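Local structure of putative NADH-depentdent flavin oxidoreductase (Cupriavidus metallidurans, 5OCS) at residues Gln187-Ile192 and Asn206-Pro211. The protein probably reduces activated alkenes as an Old Yellow Enzyme-type ene-reductase, using bound FMN and a nicotinamide cofactor as hydride source. Sequence-based numbering, arbitrary orientation.
Sequences QFLSPI and NRMRFP
Phe188 and Phe210 meet at the apolar centre, where CD2 of Phe210 sits over the middle of one face of the Phe188 ring, 3.5 Å above its plane. The two rings are inclined at 44°, neither stacked nor edge-to-face, and CB of Phe210 adds a CH-pi contact to the same face. With CG anti to the backbone N (chi1 -178°), the ring of Phe210 extends over Phe188. Met153 of helix 150-169 touches the side chains of both phenylalanines, whose large apolar rings fill the buried junction of three helices. Beside them Pro211 lays its CD 3.8 Å from CB of Phe188 and its CG 3.8 Å from CD2 of Leu189. Proline has no N-H to give to the preceding turn, and helix 204-221 is kinked here. The same leucine methyl also lies near CG of Met208, and Leu250 of helix 244-256 packs on both side chains. The fold is the TIM barrel of the Old Yellow Enzymes: helix 184-189 belongs to the connection between strand 175-179 and helix 204-221, which in turn leads to strand 228-233. Helix 184-189 ends at Leu189, and the long side chain of Arg207 runs past Phe188 O and bends at chi3 (-80°) to reach the leucine carbonyl. Its NH1 donates to Leu189 O at 2.9 Å, nearly along the C=O axis and in the guanidinium plane, while NE bonds to Gly202 O. Two bonds thus fix the rotation of this flat group. Pro191 crosses it at about a right angle, CG over one face toward the rim and CD 3.4 Å from NH1 of Arg207.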
ATOM      1  N   GLN D 187     -24.632   8.129  22.196  1.00 10.50           N
ATOM      2  CA  GLN D 187     -24.878   8.553  23.566  1.00 10.88           C
ATOM      3  C   GLN D 187     -26.269   9.162  23.678  1.00 11.29           C
ATOM      4  O   GLN D 187     -26.929   8.929  24.671  1.00 11.45           O
ATOM      5  CB  GLN D 187     -23.841   9.552  24.062  1.00 10.51           C
ATOM      6  CG  GLN D 187     -22.477   8.916  24.244  1.00 10.67           C
ATOM      7  CD  GLN D 187     -21.310   9.887  24.171  1.00 11.31           C
ATOM      8  OE1 GLN D 187     -21.415  11.026  24.632  1.00 11.48           O
ATOM      9  NE2 GLN D 187     -20.155   9.413  23.651  1.00 11.10           N
ATOM     10  N   PHE D 188     -26.692   9.948  22.691  1.00 10.66           N
ATOM     11  CA  PHE D 188     -28.042  10.486  22.678  1.00 11.46           C
ATOM     12  C   PHE D 188     -29.065   9.386  22.467  1.00 11.16           C
ATOM     13  O   PHE D 188     -30.137   9.404  23.113  1.00 11.35           O
ATOM     14  CB  PHE D 188     -28.231  11.586  21.638  1.00 11.23           C
ATOM     15  CG  PHE D 188     -27.862  12.960  22.127  1.00 11.41           C
ATOM     16  CD1 PHE D 188     -26.547  13.411  22.062  1.00 12.19           C
ATOM     17  CD2 PHE D 188     -28.824  13.836  22.625  1.00 12.22           C
ATOM     18  CE1 PHE D 188     -26.207  14.685  22.470  1.00 12.40           C
ATOM     19  CE2 PHE D 188     -28.492  15.103  23.020  1.00 11.91           C
ATOM     20  CZ  PHE D 188     -27.177  15.544  22.968  1.00 13.74           C
ATOM     21  N   LEU D 189     -28.769   8.439  21.577  1.00 10.60           N
ATOM     22  CA  LEU D 189     -29.693   7.358  21.285  1.00 10.65           C
ATOM     23  C   LEU D 189     -29.970   6.485  22.516  1.00 11.13           C
ATOM     24  O   LEU D 189     -31.061   5.948  22.656  1.00 12.76           O
ATOM     25  CB  LEU D 189     -29.209   6.455  20.161  1.00 10.87           C
ATOM     26  CG  LEU D 189     -29.119   7.172  18.801  1.00 11.09           C
ATOM     27  CD1 LEU D 189     -28.400   6.297  17.810  1.00 11.96           C
ATOM     28  CD2 LEU D 189     -30.490   7.532  18.263  1.00 11.43           C
ATOM     29  N   SER D 190     -28.948   6.313  23.341  1.00 11.37           N
ATOM     30  CA  SER D 190     -28.963   5.282  24.392  1.00 12.36           C
ATOM     31  C   SER D 190     -29.405   5.790  25.740  1.00 12.92           C
ATOM     32  O   SER D 190     -28.784   6.717  26.295  1.00 13.68           O
ATOM     33  CB  SER D 190     -27.576   4.624  24.565  1.00 13.93           C
ATOM     34  OG  SER D 190     -27.638   3.662  25.613  1.00 13.86           O
ATOM     35  N   PRO D 191     -30.428   5.149  26.329  1.00 12.63           N
ATOM     36  CA  PRO D 191     -30.770   5.481  27.730  1.00 13.82           C
ATOM     37  C   PRO D 191     -29.670   5.278  28.772  1.00 13.94           C
ATOM     38  O   PRO D 191     -29.769   5.792  29.881  1.00 16.13           O
ATOM     39  CB  PRO D 191     -31.923   4.522  28.026  1.00 13.67           C
ATOM     40  CG  PRO D 191     -32.561   4.329  26.738  1.00 13.81           C
ATOM     41  CD  PRO D 191     -31.424   4.234  25.744  1.00 13.53           C
ATOM     42  N   ILE D 192     -28.642   4.515  28.441  1.00 14.38           N
ATOM     43  CA  ILE D 192     -27.493   4.335  29.320  1.00 14.48           C
ATOM     44  C   ILE D 192     -26.696   5.605  29.466  1.00 13.98           C
ATOM     45  O   ILE D 192     -26.317   5.968  30.576  1.00 14.19           O
ATOM     46  CB  ILE D 192     -26.643   3.159  28.821  1.00 15.49           C
ATOM     47  CG1 ILE D 192     -27.443   1.876  29.072  1.00 17.97           C
ATOM     48  CG2 ILE D 192     -25.256   3.101  29.483  1.00 15.97           C
ATOM     49  CD1 ILE D 192     -26.990   0.764  28.181  1.00 19.69           C
ATOM     50  N   ASN D 206     -37.583  11.210  21.380  1.00 15.87           N
ATOM     51  CA  ASN D 206     -36.705  12.240  21.934  1.00 15.61           C
ATOM     52  C   ASN D 206     -35.226  11.896  21.805  1.00 15.77           C
ATOM     53  O   ASN D 206     -34.396  12.770  21.560  1.00 15.86           O
ATOM     54  CB  ASN D 206     -36.993  12.486  23.406  1.00 16.52           C
ATOM     55  CG  ASN D 206     -38.288  13.259  23.638  1.00 17.86           C
ATOM     56  OD1 ASN D 206     -39.033  13.564  22.705  1.00 17.77           O
ATOM     57  ND2 ASN D 206     -38.562  13.558  24.898  1.00 19.30           N
ATOM     58  N   ARG D 207     -34.901  10.627  21.990  1.00 14.90           N
ATOM     59  CA  ARG D 207     -33.497  10.172  21.899  1.00 13.88           C
ATOM     60  C   ARG D 207     -32.958  10.214  20.459  1.00 14.05           C
ATOM     61  O   ARG D 207     -31.768  10.465  20.256  1.00 12.80           O
ATOM     62  CB  ARG D 207     -33.353   8.781  22.501  1.00 13.52           C
ATOM     63  CG  ARG D 207     -33.460   8.838  24.022  1.00 14.68           C
ATOM     64  CD  ARG D 207     -33.284   7.494  24.686  1.00 15.02           C
ATOM     65  NE  ARG D 207     -34.503   6.691  24.640  1.00 16.27           N
ATOM     66  CZ  ARG D 207     -34.661   5.535  24.001  1.00 17.00           C
ATOM     67  NH1 ARG D 207     -33.685   5.005  23.267  1.00 16.54           N
ATOM     68  NH2 ARG D 207     -35.827   4.868  24.094  1.00 16.93           N
ATOM     69  N   MET D 208     -33.823   9.998  19.481  1.00 14.22           N
ATOM     70  CA  MET D 208     -33.396  10.053  18.073  1.00 14.59           C
ATOM     71  C   MET D 208     -33.348  11.479  17.554  1.00 14.96           C
ATOM     72  O   MET D 208     -32.805  11.709  16.475  1.00 14.21           O
ATOM     73  CB  MET D 208     -34.361   9.254  17.211  1.00 15.52           C
ATOM     74  CG  MET D 208     -34.386   7.772  17.494  1.00 15.39           C
ATOM     75  SD  MET D 208     -35.313   6.783  16.318  1.00 18.00           S
ATOM     76  CE  MET D 208     -36.951   7.522  16.466  1.00 16.90           C
ATOM     77  N   ARG D 209     -33.965  12.414  18.273  1.00 14.54           N
ATOM     78  CA  ARG D 209     -34.152  13.771  17.802  1.00 15.27           C
ATOM     79  C   ARG D 209     -32.839  14.462  17.424  1.00 14.33           C
ATOM     80  O   ARG D 209     -32.746  14.993  16.338  1.00 13.53           O
ATOM     81  CB  ARG D 209     -34.888  14.635  18.852  1.00 16.76           C
ATOM     82  CG  ARG D 209     -35.387  16.007  18.343  1.00 17.48           C
ATOM     83  CD  ARG D 209     -36.180  16.784  19.407  1.00 19.07           C
ATOM     84  NE  ARG D 209     -37.207  15.946  20.036  1.00 20.30           N
ATOM     85  CZ  ARG D 209     -38.329  15.540  19.433  1.00 23.73           C
ATOM     86  NH1 ARG D 209     -38.617  15.910  18.190  1.00 26.00           N
ATOM     87  NH2 ARG D 209     -39.177  14.733  20.065  1.00 22.70           N
ATOM     88  N   PHE D 210     -31.847  14.480  18.315  1.00 13.23           N
ATOM     89  CA  PHE D 210     -30.603  15.190  18.004  1.00 13.22           C
ATOM     90  C   PHE D 210     -29.788  14.485  16.913  1.00 12.73           C
ATOM     91  O   PHE D 210     -29.346  15.168  15.952  1.00 11.94           O
ATOM     92  CB  PHE D 210     -29.776  15.430  19.253  1.00 12.98           C
ATOM     93  CG  PHE D 210     -28.497  16.215  19.012  1.00 14.00           C
ATOM     94  CD1 PHE D 210     -28.536  17.503  18.454  1.00 14.50           C
ATOM     95  CD2 PHE D 210     -27.257  15.648  19.264  1.00 13.72           C
ATOM     96  CE1 PHE D 210     -27.372  18.232  18.242  1.00 14.43           C
ATOM     97  CE2 PHE D 210     -26.072  16.383  19.059  1.00 15.54           C
ATOM     98  CZ  PHE D 210     -26.135  17.674  18.546  1.00 15.06           C
ATOM     99  N   PRO D 211     -29.603  13.138  17.002  1.00 12.19           N
ATOM    100  CA  PRO D 211     -28.974  12.456  15.862  1.00 12.09           C
ATOM    101  C   PRO D 211     -29.653  12.753  14.496  1.00 12.87           C
ATOM    102  O   PRO D 211     -28.966  12.973  13.480  1.00 12.50           O
ATOM    103  CB  PRO D 211     -29.118  10.970  16.216  1.00 12.64           C
ATOM    104  CG  PRO D 211     -28.991  10.999  17.712  1.00 12.37           C
ATOM    105  CD  PRO D 211     -29.711  12.230  18.164  1.00 12.98           C
TER